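Probable zinc protease PqqL (Escherichia coli, PDB 6OFS) probably acts as a periplasmic zinc metalloendopeptidase of the M16 family, hydrolysing peptide bonds with one zinc ion per subunit. Local coordinates at residues 12-17 against 219-224; 55-60 against 94-99; 77-82 against 111-116. All coordinates share one frame; numbering follows the deposited sequence.

Interaction 1 of 3, residues 12-17 against 219-224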
ATOM      1  N   GLY A  12      18.717 -23.339   8.868  1.00 59.50           N
ATOM      2  CA  GLY A  12      18.638 -24.372   9.880  1.00 59.51           C
ATOM      3  C   GLY A  12      19.712 -24.276  10.930  1.00 63.44           C
ATOM      4  O   GLY A  12      20.396 -23.254  11.058  1.00 62.74           O
ATOM      5  N   GLN A  13      19.827 -25.357  11.699  1.00 60.23           N
ATOM      6  CA  GLN A  13      20.773 -25.518  12.780  1.00 60.50           C
ATOM      7  C   GLN A  13      21.134 -27.002  12.881  1.00 65.57           C
ATOM      8  O   GLN A  13      20.258 -27.864  12.771  1.00 65.55           O
ATOM      9  CB  GLN A  13      20.163 -24.996  14.098  1.00 61.71           C
ATOM     10  CG  GLN A  13      21.192 -24.679  15.184  1.00 75.38           C
ATOM     11  CD  GLN A  13      20.575 -24.136  16.455  1.00 85.69           C
ATOM     12  OE1 GLN A  13      19.618 -24.693  17.002  1.00 82.69           O
ATOM     13  NE2 GLN A  13      21.130 -23.046  16.973  1.00 70.00           N
ATOM     14  N   LEU A  14      22.431 -27.295  13.031  1.00 61.83           N
ATOM     15  CA  LEU A  14      22.902 -28.665  13.198  1.00 61.95           C
ATOM     16  C   LEU A  14      22.864 -28.990  14.691  1.00 64.54           C
ATOM     17  O   LEU A  14      22.906 -28.070  15.511  1.00 63.21           O
ATOM     18  CB  LEU A  14      24.330 -28.858  12.629  1.00 62.35           C
ATOM     19  CG  LEU A  14      24.583 -28.471  11.155  1.00 67.05           C
ATOM     20  CD1 LEU A  14      25.976 -28.883  10.727  1.00 67.57           C
ATOM     21  CD2 LEU A  14      23.558 -29.110  10.207  1.00 69.80           C
ATOM     22  N   ASP A  15      22.756 -30.289  15.036  1.00 61.61           N
ATOM     23  CA  ASP A  15      22.710 -30.816  16.407  1.00 62.48           C
ATOM     24  C   ASP A  15      23.747 -30.176  17.340  1.00 65.31           C
ATOM     25  O   ASP A  15      23.432 -29.907  18.505  1.00 65.30           O
ATOM     26  CB  ASP A  15      22.878 -32.352  16.403  1.00 66.01           C
ATOM     27  CG  ASP A  15      21.706 -33.148  15.838  1.00 83.85           C
ATOM     28  OD1 ASP A  15      20.581 -32.575  15.727  1.00 84.44           O
ATOM     29  OD2 ASP A  15      21.902 -34.350  15.524  1.00 91.52           O
ATOM     30  N   ASN A  16      24.968 -29.903  16.805  1.00 59.63           N
ATOM     31  CA  ASN A  16      26.087 -29.272  17.510  1.00 57.91           C
ATOM     32  C   ASN A  16      25.941 -27.746  17.748  1.00 59.96           C
ATOM     33  O   ASN A  16      26.851 -27.148  18.312  1.00 58.54           O
ATOM     34  CB  ASN A  16      27.404 -29.573  16.796  1.00 55.03           C
ATOM     35  CG  ASN A  16      27.611 -28.894  15.453  1.00 65.88           C
ATOM     36  OD1 ASN A  16      26.805 -28.077  14.956  1.00 54.10           O
ATOM     37  ND2 ASN A  16      28.730 -29.225  14.831  1.00 55.06           N
ATOM     38  N   GLY A  17      24.851 -27.140  17.264  1.00 56.21           N
ATOM     39  CA  GLY A  17      24.547 -25.720  17.435  1.00 55.01           C
ATOM     40  C   GLY A  17      24.807 -24.791  16.263  1.00 58.20           C
ATOM     41  O   GLY A  17      24.301 -23.672  16.263  1.00 57.36           O
ATOM     42  N   ASN A 219      30.967 -31.878   6.644  1.00 70.17           N
ATOM     43  CA  ASN A 219      32.187 -31.338   7.237  1.00 69.68           C
ATOM     44  C   ASN A 219      32.047 -30.633   8.582  1.00 72.75           C
ATOM     45  O   ASN A 219      32.971 -30.699   9.395  1.00 72.13           O
ATOM     46  CB  ASN A 219      32.854 -30.400   6.241  1.00 68.06           C
ATOM     47  CG  ASN A 219      33.249 -31.099   4.967  1.00 72.42           C
ATOM     48  OD1 ASN A 219      34.379 -31.593   4.829  1.00 61.21           O
ATOM     49  ND2 ASN A 219      32.318 -31.164   4.020  1.00 55.47           N
ATOM     50  N   LEU A 220      30.923 -29.942   8.807  1.00 68.55           N
ATOM     51  CA  LEU A 220      30.733 -29.164  10.026  1.00 67.59           C
ATOM     52  C   LEU A 220      29.867 -29.860  11.097  1.00 71.80           C
ATOM     53  O   LEU A 220      29.806 -29.350  12.220  1.00 72.04           O
ATOM     54  CB  LEU A 220      30.195 -27.753   9.695  1.00 66.67           C
ATOM     55  CG  LEU A 220      30.989 -26.913   8.672  1.00 70.51           C
ATOM     56  CD1 LEU A 220      30.176 -25.736   8.211  1.00 70.29           C
ATOM     57  CD2 LEU A 220      32.312 -26.418   9.242  1.00 72.05           C
ATOM     58  N   SER A 221      29.248 -31.030  10.784  1.00 67.16           N
ATOM     59  CA  SER A 221      28.449 -31.786  11.763  1.00 66.18           C
ATOM     60  C   SER A 221      29.330 -32.315  12.886  1.00 69.99           C
ATOM     61  O   SER A 221      28.905 -32.316  14.042  1.00 68.87           O
ATOM     62  CB  SER A 221      27.762 -32.978  11.105  1.00 69.30           C
ATOM     63  OG  SER A 221      26.679 -32.582  10.282  1.00 79.98           O
ATOM     64  N   LYS A 222      30.556 -32.773  12.532  1.00 67.60           N
ATOM     65  CA  LYS A 222      31.534 -33.399  13.424  1.00 68.46           C
ATOM     66  C   LYS A 222      32.088 -32.482  14.513  1.00 70.67           C
ATOM     67  O   LYS A 222      32.620 -32.986  15.511  1.00 70.88           O
ATOM     68  CB  LYS A 222      32.690 -34.031  12.622  1.00 72.66           C
ATOM     69  CG  LYS A 222      32.324 -35.304  11.866  1.00 94.39           C
ATOM     70  CD  LYS A 222      33.538 -35.872  11.137  1.00106.92           C
ATOM     71  CE  LYS A 222      33.201 -37.102  10.333  1.00123.83           C
ATOM     72  NZ  LYS A 222      34.403 -37.659   9.654  1.00136.21           N
ATOM     73  N   LEU A 223      31.984 -31.150  14.324  1.00 64.87           N
ATOM     74  CA  LEU A 223      32.475 -30.171  15.295  1.00 63.18           C
ATOM     75  C   LEU A 223      31.796 -30.389  16.669  1.00 66.52           C
ATOM     76  O   LEU A 223      30.563 -30.439  16.725  1.00 65.08           O
ATOM     77  CB  LEU A 223      32.238 -28.725  14.811  1.00 61.86           C
ATOM     78  CG  LEU A 223      32.887 -28.253  13.504  1.00 65.52           C
ATOM     79  CD1 LEU A 223      32.417 -26.849  13.162  1.00 64.65           C
ATOM     80  CD2 LEU A 223      34.412 -28.263  13.572  1.00 67.00           C
ATOM     81  N   PRO A 224      32.587 -30.572  17.761  1.00 63.75           N
ATOM     82  CA  PRO A 224      31.991 -30.802  19.098  1.00 63.20           C
ATOM     83  C   PRO A 224      30.979 -29.746  19.526  1.00 65.61           C
ATOM     84  O   PRO A 224      31.210 -28.558  19.300  1.00 64.73           O
ATOM     85  CB  PRO A 224      33.208 -30.819  20.024  1.00 65.16           C
ATOM     86  CG  PRO A 224      34.340 -31.278  19.142  1.00 70.39           C
ATOM     87  CD  PRO A 224      34.065 -30.583  17.832  1.00 65.90           C
TER

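Interaction 2 of 3, residues 55-60 against 94-99. With ZN (zinc ion), chain B.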
ATOM      1  N   PHE A  55      43.492  -9.952  15.947  1.00 39.04           N
ATOM      2  CA  PHE A  55      44.728 -10.736  15.910  1.00 38.77           C
ATOM      3  C   PHE A  55      44.358 -12.187  15.596  1.00 41.31           C
ATOM      4  O   PHE A  55      45.001 -12.803  14.750  1.00 41.09           O
ATOM      5  CB  PHE A  55      45.518 -10.625  17.237  1.00 41.07           C
ATOM      6  CG  PHE A  55      47.027 -10.832  17.171  1.00 43.38           C
ATOM      7  CD1 PHE A  55      47.571 -11.992  16.618  1.00 45.94           C
ATOM      8  CD2 PHE A  55      47.900  -9.900  17.734  1.00 45.94           C
ATOM      9  CE1 PHE A  55      48.953 -12.195  16.591  1.00 46.81           C
ATOM     10  CE2 PHE A  55      49.285 -10.103  17.703  1.00 48.25           C
ATOM     11  CZ  PHE A  55      49.800 -11.255  17.143  1.00 46.58           C
ATOM     12  N   VAL A  56      43.284 -12.707  16.232  1.00 38.12           N
ATOM     13  CA  VAL A  56      42.764 -14.066  16.021  1.00 38.35           C
ATOM     14  C   VAL A  56      42.389 -14.267  14.537  1.00 43.28           C
ATOM     15  O   VAL A  56      42.814 -15.251  13.938  1.00 43.39           O
ATOM     16  CB  VAL A  56      41.621 -14.445  17.017  1.00 40.97           C
ATOM     17  CG1 VAL A  56      40.828 -15.665  16.530  1.00 39.95           C
ATOM     18  CG2 VAL A  56      42.175 -14.679  18.426  1.00 40.59           C
ATOM     19  N   GLU A  57      41.674 -13.297  13.939  1.00 40.87           N
ATOM     20  CA  GLU A  57      41.301 -13.297  12.517  1.00 41.17           C
ATOM     21  C   GLU A  57      42.562 -13.555  11.646  1.00 45.48           C
ATOM     22  O   GLU A  57      42.582 -14.507  10.864  1.00 44.36           O
ATOM     23  CB  GLU A  57      40.618 -11.961  12.159  1.00 42.10           C
ATOM     24  CG  GLU A  57      40.243 -11.787  10.701  1.00 52.37           C
ATOM     25  CD  GLU A  57      40.731 -10.482  10.109  1.00 68.21           C
ATOM     26  OE1 GLU A  57      41.686 -10.519   9.299  1.00 54.94           O
ATOM     27  OE2 GLU A  57      40.171  -9.420  10.464  1.00 72.18           O
ATOM     28  N   HIS A  58      43.629 -12.752  11.853  1.00 43.31           N
ATOM     29  CA  HIS A  58      44.911 -12.902  11.150  1.00 43.62           C
ATOM     30  C   HIS A  58      45.543 -14.301  11.370  1.00 48.04           C
ATOM     31  O   HIS A  58      45.987 -14.921  10.406  1.00 46.55           O
ATOM     32  CB  HIS A  58      45.885 -11.809  11.600  1.00 44.08           C
ATOM     33  CG  HIS A  58      45.724 -10.511  10.874  1.00 47.40           C
ATOM     34  ND1 HIS A  58      46.721 -10.019  10.036  1.00 48.90           N
ATOM     35  CD2 HIS A  58      44.691  -9.639  10.882  1.00 49.17           C
ATOM     36  CE1 HIS A  58      46.259  -8.874   9.566  1.00 48.29           C
ATOM     37  NE2 HIS A  58      45.036  -8.606  10.036  1.00 48.70           N
ATOM     38  N   MET A  59      45.534 -14.803  12.631  1.00 45.29           N
ATOM     39  CA  MET A  59      46.145 -16.082  13.008  1.00 45.48           C
ATOM     40  C   MET A  59      45.515 -17.320  12.364  1.00 49.51           C
ATOM     41  O   MET A  59      46.137 -18.388  12.395  1.00 50.14           O
ATOM     42  CB  MET A  59      46.210 -16.243  14.529  1.00 47.73           C
ATOM     43  CG  MET A  59      47.320 -15.432  15.173  1.00 51.23           C
ATOM     44  SD  MET A  59      48.937 -15.541  14.353  1.00 55.68           S
ATOM     45  CE  MET A  59      49.443 -17.148  14.829  1.00 53.20           C
ATOM     46  N   MET A  60      44.318 -17.174  11.752  1.00 45.21           N
ATOM     47  CA  MET A  60      43.601 -18.250  11.050  1.00 44.79           C
ATOM     48  C   MET A  60      44.322 -18.658   9.778  1.00 50.79           C
ATOM     49  O   MET A  60      44.152 -19.785   9.292  1.00 50.89           O
ATOM     50  CB  MET A  60      42.160 -17.830  10.719  1.00 46.02           C
ATOM     51  CG  MET A  60      41.251 -17.737  11.924  1.00 48.98           C
ATOM     52  SD  MET A  60      41.234 -19.185  13.017  1.00 52.94           S
ATOM     53  CE  MET A  60      42.273 -18.540  14.358  1.00 49.42           C
ATOM     54  N   ASP A  94      31.065  -6.135  15.857  1.00 43.74           N
ATOM     55  CA  ASP A  94      29.967  -7.091  15.969  1.00 43.90           C
ATOM     56  C   ASP A  94      30.224  -8.542  15.566  1.00 46.05           C
ATOM     57  O   ASP A  94      29.416  -9.405  15.911  1.00 44.52           O
ATOM     58  CB  ASP A  94      28.787  -6.569  15.117  1.00 46.14           C
ATOM     59  CG  ASP A  94      28.367  -5.139  15.396  1.00 65.38           C
ATOM     60  OD1 ASP A  94      27.965  -4.853  16.543  1.00 68.74           O
ATOM     61  OD2 ASP A  94      28.430  -4.305  14.459  1.00 73.66           O
ATOM     62  N   GLU A  95      31.252  -8.799  14.749  1.00 42.62           N
ATOM     63  CA  GLU A  95      31.493 -10.125  14.190  1.00 41.52           C
ATOM     64  C   GLU A  95      32.878 -10.307  13.577  1.00 44.17           C
ATOM     65  O   GLU A  95      33.621  -9.336  13.381  1.00 44.25           O
ATOM     66  CB  GLU A  95      30.448 -10.406  13.096  1.00 42.69           C
ATOM     67  CG  GLU A  95      30.562  -9.474  11.895  1.00 52.28           C
ATOM     68  CD  GLU A  95      29.563  -9.650  10.770  1.00 67.71           C
ATOM     69  OE1 GLU A  95      28.918 -10.722  10.698  1.00 62.58           O
ATOM     70  OE2 GLU A  95      29.443  -8.715   9.943  1.00 54.51           O
ATOM     71  N   THR A  96      33.175 -11.570  13.222  1.00 39.51           N
ATOM     72  CA  THR A  96      34.366 -12.017  12.523  1.00 40.07           C
ATOM     73  C   THR A  96      33.886 -12.909  11.358  1.00 45.26           C
ATOM     74  O   THR A  96      33.118 -13.854  11.568  1.00 45.27           O
ATOM     75  CB  THR A  96      35.372 -12.681  13.485  1.00 49.50           C
ATOM     76  OG1 THR A  96      35.593 -11.823  14.616  1.00 45.23           O
ATOM     77  CG2 THR A  96      36.715 -12.963  12.808  1.00 48.44           C
ATOM     78  N   VAL A  97      34.291 -12.572  10.123  1.00 41.45           N
ATOM     79  CA  VAL A  97      33.823 -13.305   8.943  1.00 40.77           C
ATOM     80  C   VAL A  97      34.978 -13.820   8.080  1.00 43.97           C
ATOM     81  O   VAL A  97      35.904 -13.076   7.774  1.00 44.09           O
ATOM     82  CB  VAL A  97      32.789 -12.470   8.124  1.00 44.65           C
ATOM     83  CG1 VAL A  97      32.149 -13.305   7.010  1.00 44.74           C
ATOM     84  CG2 VAL A  97      31.698 -11.889   9.033  1.00 44.22           C
ATOM     85  N   TYR A  98      34.883 -15.087   7.669  1.00 40.16           N
ATOM     86  CA  TYR A  98      35.815 -15.805   6.811  1.00 40.03           C
ATOM     87  C   TYR A  98      35.089 -16.095   5.514  1.00 43.55           C
ATOM     88  O   TYR A  98      34.062 -16.757   5.510  1.00 41.27           O
ATOM     89  CB  TYR A  98      36.296 -17.070   7.527  1.00 41.96           C
ATOM     90  CG  TYR A  98      36.983 -16.713   8.829  1.00 43.94           C
ATOM     91  CD1 TYR A  98      38.310 -16.291   8.844  1.00 45.61           C
ATOM     92  CD2 TYR A  98      36.275 -16.683  10.031  1.00 43.87           C
ATOM     93  CE1 TYR A  98      38.929 -15.893  10.024  1.00 45.36           C
ATOM     94  CE2 TYR A  98      36.886 -16.287  11.218  1.00 44.10           C
ATOM     95  CZ  TYR A  98      38.222 -15.914  11.213  1.00 47.30           C
ATOM     96  OH  TYR A  98      38.853 -15.518  12.366  1.00 42.12           O
ATOM     97  N   GLN A  99      35.580 -15.512   4.418  1.00 42.42           N
ATOM     98  CA  GLN A  99      34.921 -15.555   3.115  1.00 42.56           C
ATOM     99  C   GLN A  99      35.721 -16.220   2.027  1.00 49.38           C
ATOM    100  O   GLN A  99      36.919 -15.946   1.861  1.00 49.73           O
ATOM    101  CB  GLN A  99      34.561 -14.133   2.669  1.00 42.97           C
ATOM    102  CG  GLN A  99      33.981 -13.276   3.790  1.00 45.21           C
ATOM    103  CD  GLN A  99      33.950 -11.815   3.476  1.00 55.88           C
ATOM    104  OE1 GLN A  99      34.900 -11.234   2.963  1.00 54.01           O
ATOM    105  NE2 GLN A  99      32.856 -11.182   3.808  1.00 52.33           N
TER
HETATM  106 ZN    ZN B1001      43.845  -7.015   9.333  1.00 65.89          ZN

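Interaction 3 of 3, residues 77-82 against 111-116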
ATOM      1  N   GLU A  77      45.871 -21.543  -3.084  1.00 60.62           N
ATOM      2  CA  GLU A  77      46.586 -21.222  -4.329  1.00 61.38           C
ATOM      3  C   GLU A  77      46.606 -22.413  -5.323  1.00 66.27           C
ATOM      4  O   GLU A  77      46.529 -22.199  -6.540  1.00 67.34           O
ATOM      5  CB  GLU A  77      48.015 -20.731  -4.037  1.00 62.92           C
ATOM      6  CG  GLU A  77      48.093 -19.290  -3.539  1.00 74.42           C
ATOM      7  CD  GLU A  77      49.471 -18.750  -3.184  1.00104.41           C
ATOM      8  OE1 GLU A  77      49.552 -17.548  -2.841  1.00 99.14           O
ATOM      9  OE2 GLU A  77      50.466 -19.511  -3.246  1.00104.02           O
ATOM     10  N   SER A  78      46.656 -23.657  -4.803  1.00 61.14           N
ATOM     11  CA  SER A  78      46.635 -24.872  -5.615  1.00 60.89           C
ATOM     12  C   SER A  78      45.263 -25.051  -6.291  1.00 64.70           C
ATOM     13  O   SER A  78      45.161 -25.757  -7.298  1.00 65.32           O
ATOM     14  CB  SER A  78      46.994 -26.090  -4.766  1.00 64.09           C
ATOM     15  OG  SER A  78      45.890 -26.624  -4.052  1.00 71.47           O
ATOM     16  N   MET A  79      44.221 -24.415  -5.733  1.00 59.55           N
ATOM     17  CA  MET A  79      42.858 -24.467  -6.261  1.00 59.18           C
ATOM     18  C   MET A  79      42.539 -23.192  -7.055  1.00 63.25           C
ATOM     19  O   MET A  79      41.403 -23.022  -7.509  1.00 62.92           O
ATOM     20  CB  MET A  79      41.829 -24.666  -5.129  1.00 60.93           C
ATOM     21  CG  MET A  79      42.031 -25.928  -4.323  1.00 64.73           C
ATOM     22  SD  MET A  79      40.764 -26.103  -3.038  1.00 68.71           S
ATOM     23  CE  MET A  79      41.558 -25.219  -1.702  1.00 65.36           C
ATOM     24  N   GLY A  80      43.546 -22.325  -7.209  1.00 59.68           N
ATOM     25  CA  GLY A  80      43.447 -21.045  -7.911  1.00 59.33           C
ATOM     26  C   GLY A  80      42.788 -19.941  -7.099  1.00 64.23           C
ATOM     27  O   GLY A  80      42.260 -18.981  -7.675  1.00 64.44           O
ATOM     28  N   LEU A  81      42.794 -20.082  -5.749  1.00 59.41           N
ATOM     29  CA  LEU A  81      42.187 -19.137  -4.806  1.00 57.20           C
ATOM     30  C   LEU A  81      43.271 -18.304  -4.135  1.00 62.48           C
ATOM     31  O   LEU A  81      44.221 -18.838  -3.561  1.00 63.07           O
ATOM     32  CB  LEU A  81      41.300 -19.872  -3.787  1.00 56.40           C
ATOM     33  CG  LEU A  81      40.164 -20.754  -4.368  1.00 59.61           C
ATOM     34  CD1 LEU A  81      39.305 -21.332  -3.267  1.00 58.77           C
ATOM     35  CD2 LEU A  81      39.280 -19.980  -5.349  1.00 59.51           C
ATOM     36  N   ARG A  82      43.165 -16.991  -4.275  1.00 59.40           N
ATOM     37  CA  ARG A  82      44.169 -16.048  -3.789  1.00 58.87           C
ATOM     38  C   ARG A  82      43.606 -15.139  -2.705  1.00 61.52           C
ATOM     39  O   ARG A  82      42.483 -14.642  -2.836  1.00 60.90           O
ATOM     40  CB  ARG A  82      44.664 -15.217  -4.990  1.00 58.85           C
ATOM     41  CG  ARG A  82      46.019 -14.550  -4.824  1.00 65.16           C
ATOM     42  CD  ARG A  82      46.487 -13.957  -6.137  1.00 66.94           C
ATOM     43  NE  ARG A  82      46.948 -14.988  -7.072  1.00 68.84           N
ATOM     44  CZ  ARG A  82      47.570 -14.737  -8.222  1.00 76.26           C
ATOM     45  NH1 ARG A  82      47.962 -15.737  -9.002  1.00 57.69           N
ATOM     46  NH2 ARG A  82      47.813 -13.485  -8.594  1.00 62.25           N
ATOM     47  N   GLN A 111      35.182 -29.491  -1.375  1.00 59.41           N
ATOM     48  CA  GLN A 111      35.423 -30.348  -0.220  1.00 58.37           C
ATOM     49  C   GLN A 111      36.596 -29.873   0.615  1.00 60.34           C
ATOM     50  O   GLN A 111      36.471 -29.762   1.837  1.00 58.50           O
ATOM     51  CB  GLN A 111      35.639 -31.796  -0.679  1.00 60.46           C
ATOM     52  CG  GLN A 111      35.190 -32.826   0.351  1.00 74.27           C
ATOM     53  CD  GLN A 111      33.742 -32.671   0.759  1.00 91.18           C
ATOM     54  OE1 GLN A 111      33.424 -32.646   1.950  1.00 87.89           O
ATOM     55  NE2 GLN A 111      32.832 -32.562  -0.215  1.00 78.24           N
ATOM     56  N   GLN A 112      37.735 -29.593  -0.048  1.00 57.69           N
ATOM     57  CA  GLN A 112      38.959 -29.112   0.588  1.00 58.38           C
ATOM     58  C   GLN A 112      38.713 -27.771   1.308  1.00 61.92           C
ATOM     59  O   GLN A 112      39.212 -27.572   2.419  1.00 61.53           O
ATOM     60  CB  GLN A 112      40.095 -29.001  -0.454  1.00 60.30           C
ATOM     61  CG  GLN A 112      41.395 -28.442   0.104  1.00 80.19           C
ATOM     62  CD  GLN A 112      42.545 -29.379  -0.039  1.00106.35           C
ATOM     63  OE1 GLN A 112      43.143 -29.512  -1.114  1.00105.76           O
ATOM     64  NE2 GLN A 112      42.901 -30.024   1.059  1.00 99.34           N
ATOM     65  N   VAL A 113      37.928 -26.875   0.679  1.00 57.72           N
ATOM     66  CA  VAL A 113      37.584 -25.570   1.226  1.00 56.63           C
ATOM     67  C   VAL A 113      36.733 -25.740   2.480  1.00 59.27           C
ATOM     68  O   VAL A 113      36.997 -25.073   3.489  1.00 59.41           O
ATOM     69  CB  VAL A 113      36.964 -24.633   0.167  1.00 60.66           C
ATOM     70  CG1 VAL A 113      36.394 -23.367   0.802  1.00 60.35           C
ATOM     71  CG2 VAL A 113      37.992 -24.269  -0.898  1.00 60.44           C
ATOM     72  N   MET A 114      35.777 -26.685   2.445  1.00 54.16           N
ATOM     73  CA  MET A 114      34.930 -27.015   3.596  1.00 53.49           C
ATOM     74  C   MET A 114      35.756 -27.593   4.752  1.00 56.29           C
ATOM     75  O   MET A 114      35.444 -27.347   5.917  1.00 55.51           O
ATOM     76  CB  MET A 114      33.841 -28.015   3.202  1.00 56.17           C
ATOM     77  CG  MET A 114      32.647 -27.379   2.538  1.00 59.43           C
ATOM     78  SD  MET A 114      31.937 -25.946   3.393  1.00 62.79           S
ATOM     79  CE  MET A 114      31.378 -26.688   4.891  1.00 59.41           C
ATOM     80  N   ALA A 115      36.810 -28.351   4.416  1.00 52.47           N
ATOM     81  CA  ALA A 115      37.738 -28.958   5.361  1.00 52.47           C
ATOM     82  C   ALA A 115      38.591 -27.875   6.019  1.00 58.09           C
ATOM     83  O   ALA A 115      38.929 -28.009   7.201  1.00 58.92           O
ATOM     84  CB  ALA A 115      38.622 -29.969   4.647  1.00 53.34           C
ATOM     85  N   ILE A 116      38.909 -26.786   5.266  1.00 54.07           N
ATOM     86  CA  ILE A 116      39.679 -25.637   5.766  1.00 53.44           C
ATOM     87  C   ILE A 116      38.814 -24.869   6.761  1.00 56.36           C
ATOM     88  O   ILE A 116      39.294 -24.500   7.838  1.00 55.68           O
ATOM     89  CB  ILE A 116      40.221 -24.740   4.606  1.00 56.39           C
ATOM     90  CG1 ILE A 116      41.441 -25.399   3.906  1.00 56.75           C
ATOM     91  CG2 ILE A 116      40.582 -23.340   5.099  1.00 57.46           C
ATOM     92  CD1 ILE A 116      41.596 -25.043   2.366  1.00 56.50           C
TER

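Interaction 1 of 3, residues 12-17 against 219-224
Asn16 reaches from a type I beta turn, Leu14 to Gly17, into the loop that follows helix 209-220, so the hairpin joining strands 10-13 and 19-24 at the margin of a mixed sheet is tied to the C-terminal end of that helix. The turn is closed by the backbone bond from Gly17 N to Leu14 O, 2.8 Å. The dense part of the contact is the Asn16 amide. Its ND2 donates to Leu220 O at 2.8 Å, in the carbonyl plane with a C=O...N angle of 151°. A second bond runs from ND2 to Leu223 O at 2.9 Å, the donor tilted 20° from that carbonyl's plane. Both acceptors lie somewhat off the plane of the amide, and neither N-H...O arrangement is straight. With CG between the backbone N and carbonyl carbon (chi1 70°), the amide extends toward the 219-224 backbone, while OD1 accepts from Leu18 N; both ends of the group are thus engaged, which should fix its flip.

The looser margin is formed by Leu14 and Ser221. Leu14 CD1 approaches Leu220 CB only loosely and lies nearer to Ser221 OG, at 3.8 Å; its side chain also touches Tyr20 and Ile216. Ser221 is partly exposed, and its hydroxyl is bonded back to Lys217 O, offering Leu14 only a van der Waals neighbour. Beyond it, Lys222 turns away, exposed to solvent, as is Asp15 on the turn. Back at the dense part, Leu223 borders the amide, its CB 3.5 Å from Asn16 ND2.

Interaction 2 of 3, residues 55-60 against 94-99
Helix 55-59 runs nearly along strand 96-99, their short axes 9.7 Å apart at closest approach with a 20° angle between N-to-C directions, and Glu57 and Thr96 have the nearest CA atoms. No hydrogen bond joins the two; side chains fill the gap. Tyr98 does most of the bridging. Its OH lies 3.3 Å from Glu57 CA, and Glu57 O sits at the ring edge, close to the ring plane. Met60 crosses the tyrosine at about a right angle, with CG 3.5 Å from Tyr98 CE1. The buried hydroxyl is satisfied by Tyr194 OH, and Trp120 meets the ring, so the tyrosine is held from several sides.

Two residues earlier on the strand, Thr96 CG2 abuts Glu57 CB at 4.1 Å, while Thr96 OG1 bonds to Thr40 O. Glu57 has CG anti to its N (chi1 177°), then bends at chi2, carrying the carboxylate away from the strand toward the metal: OE1 is 4.1 Å from zinc, beyond bonding distance, and OE2 is hydrogen-bonded to Thr91 OG1. His58, facing away from the strand, binds zinc through NE2 at 2.1 Å together with His54, while its ND1 is hydrogen-bonded to OE1 of Glu134, a residue predicted to bind zinc. His54, Glu57 and His58 form the inverted HxxEH zinc motif of M16 peptidases, with Glu57 the predicted proton acceptor, here backed by a sheet strand.

Interaction 3 of 3, residues 77-82 against 111-116
Met79 places its terminal methyl against helix 107-122, and that methyl makes most of the first shell. CE lies 3.7 Å from Gln112 CG. The same Met79 CE is 3.8 Å from Val113 CG2, and it reaches one turn further along the helix to Ile116 CD1, at 4.1 Å. The sulfur also takes part, with Met79 SD 3.9 Å from Gln112 CB. Leu81 adds a second, smaller touch: its CD1 approaches the same Val113 CG2 at 4.0 Å, the two side chains crossing at about a right angle. Val113 CG2 is therefore shared between methionine and leucine.

Torsions account for the methionine's reach. The Met79 chain is extended through chi2 (-179°), which carries SD out to the helix. At chi3 (-89°) Met79 bends, turning CE across Gln112, Val113 and Ile116. Replacing Met79 by an alanine would probably open a gap beside Gln112 CG and Val113 CG2 and deprive Ile116 CD1 of its methyl neighbour, since the shorter side chain ends well before the helix.

The next shell sets the backbone of 77-82. Gly80, with positive phi (78°), ends helix 71-78 in a Schellman motif, two bonds running back into the last turn, one of them Gly80 N to Glu77 O. The turn presents Met79 and Leu81 to the same helix. Farther in, Leu81 and Val113 both rest on Val100 and Leu102 of strand 96-103, and Ile116 also packs on Val72 and Phe76; Trp67 touches Gln112 and Ile116.

No hydrogen bond or salt bridge crosses between 77-82 and 111-116. The two are held by dispersion and burial of apolar surface, so the contact depends on the shape fit of methyl, sulfur and branched carbons rather than on directed bonds.

How the interactions relate
All three interactions belong to the N-terminal part of the chain and are grouped about one six-stranded mixed sheet. Interactions 2 and 3 alternate along the sequence and are both nested inside the long loop closed by interaction 1. Their centres lie about 17 Å apart, and the centre of interaction 1 is about 20 Å from that of interaction 2 and 21 Å from that of interaction 3. Helix 107-122 of interaction 3 reaches interaction 1 as well: Gln111 OE1 meets Asn219 ND2 at 2.8 Å, a probable hydrogen bond, and Met114 packs on Leu220. The zinc-binding helix 52-59 thus lies against a sheet strand, 96-103, that leads into helix 107-122, which also joins interactions 1 and 3.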